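Local atomic coordinates of 4-phosphoerythronate dehydrogenase (Lactobacillus jensenii, PDB entry 4PRK), a protein that probably catalyses the NAD-dependent interconversion of D-lactate and pyruvate, as a Rossmann-fold member of the D-isomer-specific 2-hydroxyacid dehydrogenase family. Residues G150-G155 / I202-P207; T206-S211 / G236-T241; L258-H263 / T293-Y298. All blocks are in the same frame, centred on the assembly; numbering follows the deposited sequence.

Contact 1. Residues G150-G155 / I202-P207; sequences GLIGVG and ISLHTP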
loop_
_atom_site.group_PDB
_atom_site.type_symbol
_atom_site.label_atom_id
_atom_site.label_comp_id
_atom_site.label_asym_id
_atom_site.label_seq_id
_atom_site.Cartn_x
_atom_site.Cartn_y
_atom_site.Cartn_z
ATOM N N GLY A 150 12.085 -10.762 8.325
ATOM C CA GLY A 150 13.512 -10.771 8.065
ATOM C C GLY A 150 13.812 -11.560 6.837
ATOM O O GLY A 150 13.431 -12.746 6.703
ATOM N N LEU A 151 14.432 -10.894 5.907
ATOM C CA LEU A 151 14.745 -11.496 4.615
ATOM C C LEU A 151 16.252 -11.786 4.510
ATOM O O LEU A 151 17.047 -10.890 4.744
ATOM C CB LEU A 151 14.345 -10.536 3.485
ATOM C CG LEU A 151 12.900 -10.035 3.421
ATOM C CD1 LEU A 151 12.779 -9.245 2.110
ATOM C CD2 LEU A 151 11.950 -11.181 3.363
ATOM N N ILE A 152 16.640 -13.002 4.123
ATOM C CA ILE A 152 18.067 -13.319 3.936
ATOM C C ILE A 152 18.317 -13.371 2.460
ATOM O O ILE A 152 17.956 -14.334 1.810
ATOM C CB ILE A 152 18.461 -14.670 4.538
ATOM C CG1 ILE A 152 18.038 -14.759 6.009
ATOM C CG2 ILE A 152 19.982 -14.840 4.441
ATOM C CD1 ILE A 152 18.535 -13.600 6.835
ATOM N N GLY A 153 18.890 -12.321 1.906
ATOM C CA GLY A 153 18.789 -12.114 0.462
ATOM C C GLY A 153 17.513 -11.347 0.104
ATOM O O GLY A 153 16.511 -11.417 0.806
ATOM N N VAL A 154 17.561 -10.583 -0.978
ATOM C CA VAL A 154 16.373 -9.898 -1.499
ATOM C C VAL A 154 16.070 -10.357 -2.931
ATOM O O VAL A 154 15.330 -11.342 -3.125
ATOM C CB VAL A 154 16.566 -8.378 -1.409
ATOM C CG1 VAL A 154 15.332 -7.662 -1.951
ATOM C CG2 VAL A 154 16.856 -8.003 0.046
ATOM N N GLY A 155 16.693 -9.729 -3.935
ATOM C CA GLY A 155 16.377 -10.070 -5.325
ATOM C C GLY A 155 14.950 -9.635 -5.676
ATOM O O GLY A 155 14.220 -8.996 -4.850
ATOM N N ILE A 202 11.024 -15.213 9.038
ATOM C CA ILE A 202 12.257 -15.200 8.240
ATOM C C ILE A 202 11.967 -15.843 6.919
ATOM O O ILE A 202 11.488 -16.967 6.878
ATOM C CB ILE A 202 13.379 -16.028 8.914
ATOM C CG1 ILE A 202 13.774 -15.309 10.202
ATOM C CG2 ILE A 202 14.554 -16.136 7.981
ATOM C CD1 ILE A 202 14.733 -16.032 11.114
ATOM N N SER A 203 12.291 -15.163 5.844
ATOM C CA SER A 203 12.102 -15.731 4.547
ATOM C C SER A 203 13.368 -15.674 3.768
ATOM O O SER A 203 14.025 -14.632 3.766
ATOM C CB SER A 203 10.960 -15.032 3.786
ATOM O OG SER A 203 10.847 -15.612 2.495
ATOM N N LEU A 204 13.702 -16.801 3.085
ATOM C CA LEU A 204 15.017 -16.950 2.382
ATOM C C LEU A 204 14.985 -16.616 0.888
ATOM O O LEU A 204 14.127 -17.108 0.152
ATOM C CB LEU A 204 15.547 -18.349 2.541
ATOM C CG LEU A 204 15.556 -18.882 3.971
ATOM C CD1 LEU A 204 16.071 -20.314 4.015
ATOM C CD2 LEU A 204 16.382 -17.982 4.891
ATOM N N HIS A 205 15.969 -15.829 0.441
ATOM C CA HIS A 205 16.016 -15.370 -0.940
ATOM C C HIS A 205 17.451 -15.290 -1.424
ATOM O O HIS A 205 17.837 -14.345 -2.062
ATOM C CB HIS A 205 15.269 -14.041 -1.052
ATOM C CG HIS A 205 13.842 -14.178 -0.627
ATOM N ND1 HIS A 205 12.916 -14.847 -1.385
ATOM C CD2 HIS A 205 13.230 -13.895 0.546
ATOM C CE1 HIS A 205 11.778 -14.918 -0.726
ATOM N NE2 HIS A 205 11.938 -14.347 0.450
ATOM N N THR A 206 18.208 -16.344 -1.145
ATOM C CA THR A 206 19.644 -16.370 -1.361
ATOM C C THR A 206 19.908 -17.430 -2.425
ATOM O O THR A 206 19.297 -18.488 -2.391
ATOM C CB THR A 206 20.403 -16.702 -0.042
ATOM O OG1 THR A 206 20.333 -15.594 0.841
ATOM C CG2 THR A 206 21.857 -16.998 -0.277
ATOM N N PRO A 207 20.807 -17.134 -3.392
ATOM C CA PRO A 207 21.166 -18.167 -4.381
ATOM C C PRO A 207 21.893 -19.284 -3.698
ATOM O O PRO A 207 22.657 -19.035 -2.787
ATOM C CB PRO A 207 22.126 -17.437 -5.338
ATOM C CG PRO A 207 22.596 -16.268 -4.592
ATOM C CD PRO A 207 21.492 -15.858 -3.658
#
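Thr206 holds OG1 beside its own backbone N and anti to its carbonyl carbon (chi1 -72°), which carries the hydroxyl to Ile152 O, while Ile152 keeps CG1 beside its own N (chi1 -53°) and lies side by side with Leu204, its CG1 3.8 Å from Leu204 CD2. The setting is the parallel sheet of a Rossmann fold: strand 148-152 runs next to strand 201-204 and is followed by Gly153 and Gly155, consistent with the start of a dinucleotide-binding GxGxxG turn. Parallel pairing zigzags from Ser203 N to Gly150 O (2.8 Å), from Ile152 N to Ser203 O and from His205 N to Ile152 O. The Thr206 hydroxyl adds a second bond to Ile152 O, His205 N and Thr206 OG1 arriving from opposite faces of its plane. The hydroxyl, 2.9 Å from Ile152 O, stands 61° out of that plane. An alanine in place of Thr206 would probably leave Ile152 O with one of its two donors, the His205 N-H, and a small gap near Ile152 CG2. Gly153 is close-fitted: a CB on it would run into His205 O and Thr206 OG1. Beyond it, His205 CB lies 3.4 Å from Val154 O and its ring reaches back over the strand pair, where CD2 comes within 4.1 Å of Leu151 CD2 and NE2 shares a 2.6 Å hydrogen bond with Ser203 OG.

Contact 2. Residues T206-S211 / G236-T241; sequences TPLLKS and GELVDT
Leu208 and Glu237 meet where two loops at the carboxyl ends of Rossmann strands come together, one following strand 201-204 and the other following strand 229-232. The close part is made by two leucines whose methyls pack against each other, a carbonyl O and the glutamate chain. Leu238 reaches across with its branch end, putting CD1 3.6 Å from Thr206 O and CD2 4.2 Å from Leu208 CD1. Leu208 has CG anti to its backbone N (chi1 175°), which brings the methyls up against the 3-10 turn of 236-238. There CD2 lies 3.8 Å from Glu237 CB and 3.6 Å from Glu237 OE1, because the bend of the glutamate chain at chi2 folds the carboxylate back toward the leucine methyl. No hydrogen bond joins the two segments, so the fit rests on van der Waals contact; the turn itself is closed by Val239 N to Gly236 O at 3.0 Å. The other side is loose. Pro207 barely touches Leu238, by its carbonyl O near CD2, and the chain beyond Leu208 is exposed. Of Thr206 it is the carbonyl O that packs closely; its CG2 is a looser 4.4 Å from Leu238 CD2. The Thr206 hydroxyl OG1 is bonded to Ile152 O, at the end of strand 148-152. Thr212 OG1 bonds Pro207 O and Leu209 N. Backbone bonds join Leu238 and Asp240 to Ile216, and Asp240 caps helix 241-250 through Ala243 N.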
loop_
_atom_site.group_PDB
_atom_site.type_symbol
_atom_site.label_atom_id
_atom_site.label_comp_id
_atom_site.label_asym_id
_atom_site.label_seq_id
_atom_site.Cartn_x
_atom_site.Cartn_y
_atom_site.Cartn_z
ATOM N N THR A 206 18.208 -16.344 -1.145
ATOM C CA THR A 206 19.644 -16.370 -1.361
ATOM C C THR A 206 19.908 -17.430 -2.425
ATOM O O THR A 206 19.297 -18.488 -2.391
ATOM C CB THR A 206 20.403 -16.702 -0.042
ATOM O OG1 THR A 206 20.333 -15.594 0.841
ATOM C CG2 THR A 206 21.857 -16.998 -0.277
ATOM N N PRO A 207 20.807 -17.134 -3.392
ATOM C CA PRO A 207 21.166 -18.167 -4.381
ATOM C C PRO A 207 21.893 -19.284 -3.698
ATOM O O PRO A 207 22.657 -19.035 -2.787
ATOM C CB PRO A 207 22.126 -17.437 -5.338
ATOM C CG PRO A 207 22.596 -16.268 -4.592
ATOM C CD PRO A 207 21.492 -15.858 -3.658
ATOM N N LEU A 208 21.631 -20.512 -4.110
ATOM C CA LEU A 208 22.398 -21.655 -3.633
ATOM C C LEU A 208 23.729 -21.651 -4.313
ATOM O O LEU A 208 23.809 -21.710 -5.527
ATOM C CB LEU A 208 21.701 -22.974 -3.949
ATOM C CG LEU A 208 22.551 -24.184 -3.565
ATOM C CD1 LEU A 208 22.872 -24.125 -2.076
ATOM C CD2 LEU A 208 21.863 -25.498 -3.930
ATOM N N LEU A 209 24.768 -21.585 -3.515
ATOM C CA LEU A 209 26.139 -21.634 -3.973
ATOM C C LEU A 209 26.904 -22.479 -2.989
ATOM O O LEU A 209 26.391 -22.824 -1.922
ATOM C CB LEU A 209 26.723 -20.230 -3.951
ATOM C CG LEU A 209 25.998 -19.125 -4.719
ATOM C CD1 LEU A 209 26.270 -17.817 -4.011
ATOM C CD2 LEU A 209 26.442 -19.062 -6.180
ATOM N N LYS A 210 28.152 -22.786 -3.307
ATOM C CA LYS A 210 28.985 -23.521 -2.381
ATOM C C LYS A 210 28.975 -22.820 -1.024
ATOM O O LYS A 210 28.730 -23.449 -0.004
ATOM C CB LYS A 210 30.394 -23.631 -2.924
ATOM C CG LYS A 210 31.398 -24.298 -1.984
ATOM C CD LYS A 210 32.789 -24.377 -2.642
ATOM C CE LYS A 210 33.896 -24.838 -1.700
ATOM N NZ LYS A 210 35.203 -24.278 -2.144
ATOM N N SER A 211 29.188 -21.513 -1.010
ATOM C CA SER A 211 29.278 -20.809 0.242
ATOM C C SER A 211 27.973 -20.688 1.027
ATOM O O SER A 211 28.029 -20.253 2.173
ATOM C CB SER A 211 29.783 -19.412 0.004
ATOM O OG SER A 211 28.826 -18.686 -0.751
ATOM N N GLY A 236 16.162 -25.700 -1.247
ATOM C CA GLY A 236 16.194 -26.561 -0.069
ATOM C C GLY A 236 17.561 -26.637 0.607
ATOM O O GLY A 236 17.663 -26.673 1.834
ATOM N N GLU A 237 18.626 -26.657 -0.189
ATOM C CA GLU A 237 19.940 -26.943 0.372
ATOM C C GLU A 237 20.500 -25.786 1.204
ATOM O O GLU A 237 21.582 -25.891 1.808
ATOM C CB GLU A 237 20.928 -27.281 -0.737
ATOM C CG GLU A 237 20.619 -28.584 -1.475
ATOM C CD GLU A 237 19.485 -28.460 -2.482
ATOM O OE1 GLU A 237 18.977 -27.330 -2.736
ATOM O OE2 GLU A 237 19.089 -29.527 -2.974
ATOM N N LEU A 238 19.767 -24.681 1.245
ATOM C CA LEU A 238 20.140 -23.579 2.103
ATOM C C LEU A 238 19.931 -23.915 3.536
ATOM O O LEU A 238 20.523 -23.291 4.377
ATOM C CB LEU A 238 19.294 -22.354 1.810
ATOM C CG LEU A 238 19.420 -21.756 0.432
ATOM C CD1 LEU A 238 18.389 -20.638 0.357
ATOM C CD2 LEU A 238 20.833 -21.249 0.211
ATOM N N VAL A 239 19.045 -24.862 3.805
ATOM C CA VAL A 239 18.617 -25.186 5.154
ATOM C C VAL A 239 19.030 -26.606 5.499
ATOM O O VAL A 239 18.763 -27.517 4.739
ATOM C CB VAL A 239 17.098 -25.099 5.267
ATOM C CG1 VAL A 239 16.644 -25.613 6.625
ATOM C CG2 VAL A 239 16.633 -23.652 5.035
ATOM N N ASP A 240 19.671 -26.769 6.651
ATOM C CA ASP A 240 20.006 -28.086 7.194
ATOM C C ASP A 240 18.738 -28.681 7.781
ATOM O O ASP A 240 18.366 -28.345 8.913
ATOM C CB ASP A 240 21.072 -27.934 8.316
ATOM C CG ASP A 240 21.485 -29.280 8.966
ATOM O OD1 ASP A 240 20.692 -30.241 9.094
ATOM O OD2 ASP A 240 22.632 -29.348 9.385
ATOM N N THR A 241 18.127 -29.606 7.053
ATOM C CA THR A 241 16.877 -30.195 7.451
ATOM C C THR A 241 16.808 -30.882 8.791
ATOM O O THR A 241 15.801 -30.790 9.502
ATOM C CB THR A 241 16.440 -31.207 6.428
ATOM O OG1 THR A 241 16.515 -30.606 5.126
ATOM C CG2 THR A 241 15.000 -31.687 6.746
#

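Contact 3. Residues L258-H263 / T293-Y298; sequences LDTLAH and TPHSAY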
loop_
_atom_site.group_PDB
_atom_site.type_symbol
_atom_site.label_atom_id
_atom_site.label_comp_id
_atom_site.label_asym_id
_atom_site.label_seq_id
_atom_site.Cartn_x
_atom_site.Cartn_y
_atom_site.Cartn_z
ATOM N N LEU A 258 7.956 -24.679 3.814
ATOM C CA LEU A 258 9.011 -25.061 2.891
ATOM C C LEU A 258 8.379 -25.363 1.581
ATOM O O LEU A 258 7.489 -26.193 1.531
ATOM C CB LEU A 258 9.760 -26.294 3.394
ATOM C CG LEU A 258 10.136 -26.257 4.897
ATOM C CD1 LEU A 258 10.568 -27.609 5.381
ATOM C CD2 LEU A 258 11.232 -25.271 5.190
ATOM N N ASP A 259 8.827 -24.714 0.516
ATOM C CA ASP A 259 8.376 -25.110 -0.842
ATOM C C ASP A 259 9.450 -25.956 -1.509
ATOM O O ASP A 259 9.295 -26.376 -2.649
ATOM C CB ASP A 259 8.147 -23.878 -1.695
ATOM C CG ASP A 259 7.453 -24.197 -3.006
ATOM O OD1 ASP A 259 6.389 -24.874 -2.955
ATOM O OD2 ASP A 259 7.970 -23.764 -4.082
ATOM N N THR A 260 10.555 -26.164 -0.794
ATOM C CA THR A 260 11.727 -26.825 -1.320
ATOM C C THR A 260 12.482 -27.398 -0.136
ATOM O O THR A 260 12.401 -26.820 0.935
ATOM C CB THR A 260 12.639 -25.852 -2.028
ATOM O OG1 THR A 260 13.771 -26.559 -2.525
ATOM C CG2 THR A 260 13.118 -24.713 -1.067
ATOM N N LEU A 261 13.156 -28.543 -0.336
ATOM C CA LEU A 261 13.827 -29.328 0.721
ATOM C C LEU A 261 15.060 -29.972 0.123
ATOM O O LEU A 261 15.027 -30.379 -1.008
ATOM C CB LEU A 261 12.939 -30.509 1.205
ATOM C CG LEU A 261 11.848 -30.296 2.250
ATOM C CD1 LEU A 261 10.999 -31.536 2.417
ATOM C CD2 LEU A 261 12.422 -29.841 3.578
ATOM N N ALA A 262 16.119 -30.077 0.887
ATOM C CA ALA A 262 17.303 -30.841 0.478
ATOM C C ALA A 262 16.906 -32.262 0.068
ATOM O O ALA A 262 16.077 -32.892 0.731
ATOM C CB ALA A 262 18.316 -30.893 1.617
ATOM N N HIS A 263 17.460 -32.730 -1.044
ATOM C CA HIS A 263 17.163 -34.071 -1.581
ATOM C C HIS A 263 15.789 -34.221 -2.178
ATOM O O HIS A 263 15.336 -35.360 -2.429
ATOM C CB HIS A 263 17.372 -35.157 -0.503
ATOM C CG HIS A 263 18.746 -35.135 0.073
ATOM N ND1 HIS A 263 18.993 -34.929 1.412
ATOM C CD2 HIS A 263 19.957 -35.226 -0.527
ATOM C CE1 HIS A 263 20.297 -34.931 1.617
ATOM N NE2 HIS A 263 20.901 -35.098 0.455
ATOM N N THR A 293 5.116 -27.797 0.446
ATOM C CA THR A 293 4.576 -27.846 -0.878
ATOM C C THR A 293 5.656 -28.316 -1.829
ATOM O O THR A 293 6.852 -28.119 -1.568
ATOM C CB THR A 293 4.070 -26.454 -1.341
ATOM O OG1 THR A 293 5.014 -25.432 -0.989
ATOM C CG2 THR A 293 2.701 -26.153 -0.687
ATOM N N PRO A 294 5.255 -28.943 -2.936
ATOM C CA PRO A 294 6.192 -29.544 -3.871
ATOM C C PRO A 294 6.757 -28.591 -4.879
ATOM O O PRO A 294 6.449 -28.710 -6.057
ATOM C CB PRO A 294 5.331 -30.603 -4.579
ATOM C CG PRO A 294 3.947 -30.099 -4.478
ATOM C CD PRO A 294 3.877 -29.082 -3.395
ATOM N N HIS A 295 7.566 -27.641 -4.409
ATOM C CA HIS A 295 8.199 -26.646 -5.260
ATOM C C HIS A 295 7.168 -26.059 -6.232
ATOM O O HIS A 295 7.424 -25.903 -7.424
ATOM C CB HIS A 295 9.446 -27.219 -6.000
ATOM C CG HIS A 295 10.635 -26.294 -5.987
ATOM N ND1 HIS A 295 10.578 -24.986 -6.442
ATOM C CD2 HIS A 295 11.901 -26.474 -5.541
ATOM C CE1 HIS A 295 11.752 -24.401 -6.264
ATOM N NE2 HIS A 295 12.573 -25.282 -5.727
ATOM N N SER A 296 6.012 -25.682 -5.711
ATOM C CA SER A 296 5.014 -25.104 -6.543
ATOM C C SER A 296 4.839 -23.586 -6.311
ATOM O O SER A 296 3.794 -22.989 -6.723
ATOM C CB SER A 296 3.702 -25.874 -6.307
ATOM O OG SER A 296 3.237 -25.810 -4.925
ATOM N N ALA A 297 5.782 -22.918 -5.628
ATOM C CA ALA A 297 5.574 -21.438 -5.432
ATOM C C ALA A 297 5.390 -20.763 -6.816
ATOM O O ALA A 297 4.592 -19.852 -7.002
ATOM C CB ALA A 297 6.730 -20.799 -4.669
ATOM N N TYR A 298 6.106 -21.233 -7.813
ATOM C CA TYR A 298 6.033 -20.635 -9.150
ATOM C C TYR A 298 4.711 -20.904 -9.882
ATOM O O TYR A 298 4.454 -20.273 -10.899
ATOM C CB TYR A 298 7.176 -21.185 -10.046
ATOM C CG TYR A 298 6.774 -22.562 -10.577
ATOM C CD1 TYR A 298 6.955 -23.716 -9.822
ATOM C CD2 TYR A 298 6.140 -22.690 -11.804
ATOM C CE1 TYR A 298 6.537 -24.945 -10.289
ATOM C CE2 TYR A 298 5.699 -23.915 -12.267
ATOM C CZ TYR A 298 5.887 -25.032 -11.513
ATOM O OH TYR A 298 5.411 -26.236 -11.996
#
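The Asp259 carboxylate, thrown across by a CG anti to the backbone N (chi1 -170°), meets three residues of 293-298 at the carboxyl ends of two neighbouring strands of the Rossmann sheet. The syn lone pair of OD1 takes Ser296 N at 2.9 Å, while Ala297 N approaches OD2 at 2.8 Å from above, 38° out of the carboxylate plane. Thr293 OG1 also donates to OD1, but its very short modelled distance of 2.5 Å is doubtful. The His295 ring lies alongside Thr260, CD2 3.5 Å from Thr260 OG1, in an oblique approach; that hydroxyl is bonded to Glu264, which the ring also touches. Within 293-298, the Tyr298 ring has His295 O at its edge, and its OH bonds to Asn135 of the second subunit. Beside these groups the backbone joins the segments as an extension of the sheet, Thr293 N giving a bond to Leu258 O at 3.1 Å, before an inverse gamma turn centred on Pro294. Asp259 is buried directly after strand 255-258, and Ser296 N and Ala297 N, one on each oxygen, fix its rotation and tie in the loop after strand 290-292. Such gathered N-H dipoles would probably stabilise a negative charge there.

In the fold
All three contacts lie at the carboxyl ends of strands in one parallel Rossmann sheet, yet their chemistry follows their place. Contacts 1 and 3 are buried; contact 2 is a surface contact. Contact 1 is mainly backbone pairing of central strands, contact 2 is van der Waals contact between loops, and contact 3 turns on one buried carboxylate following strand 255-258, which grips the loop after strand 290-292, near the second subunit. Contacts 1 and 2 share Thr206 and Pro207, and Leu204 CD1 packs 3.5 Å from Val239 CG2. Contacts 2 and 3 meet where Gly236 N makes a weak hydrogen bond to Thr260 OG1. Contacts 1 and 3 do not touch, their nearest atoms being about 7 Å apart.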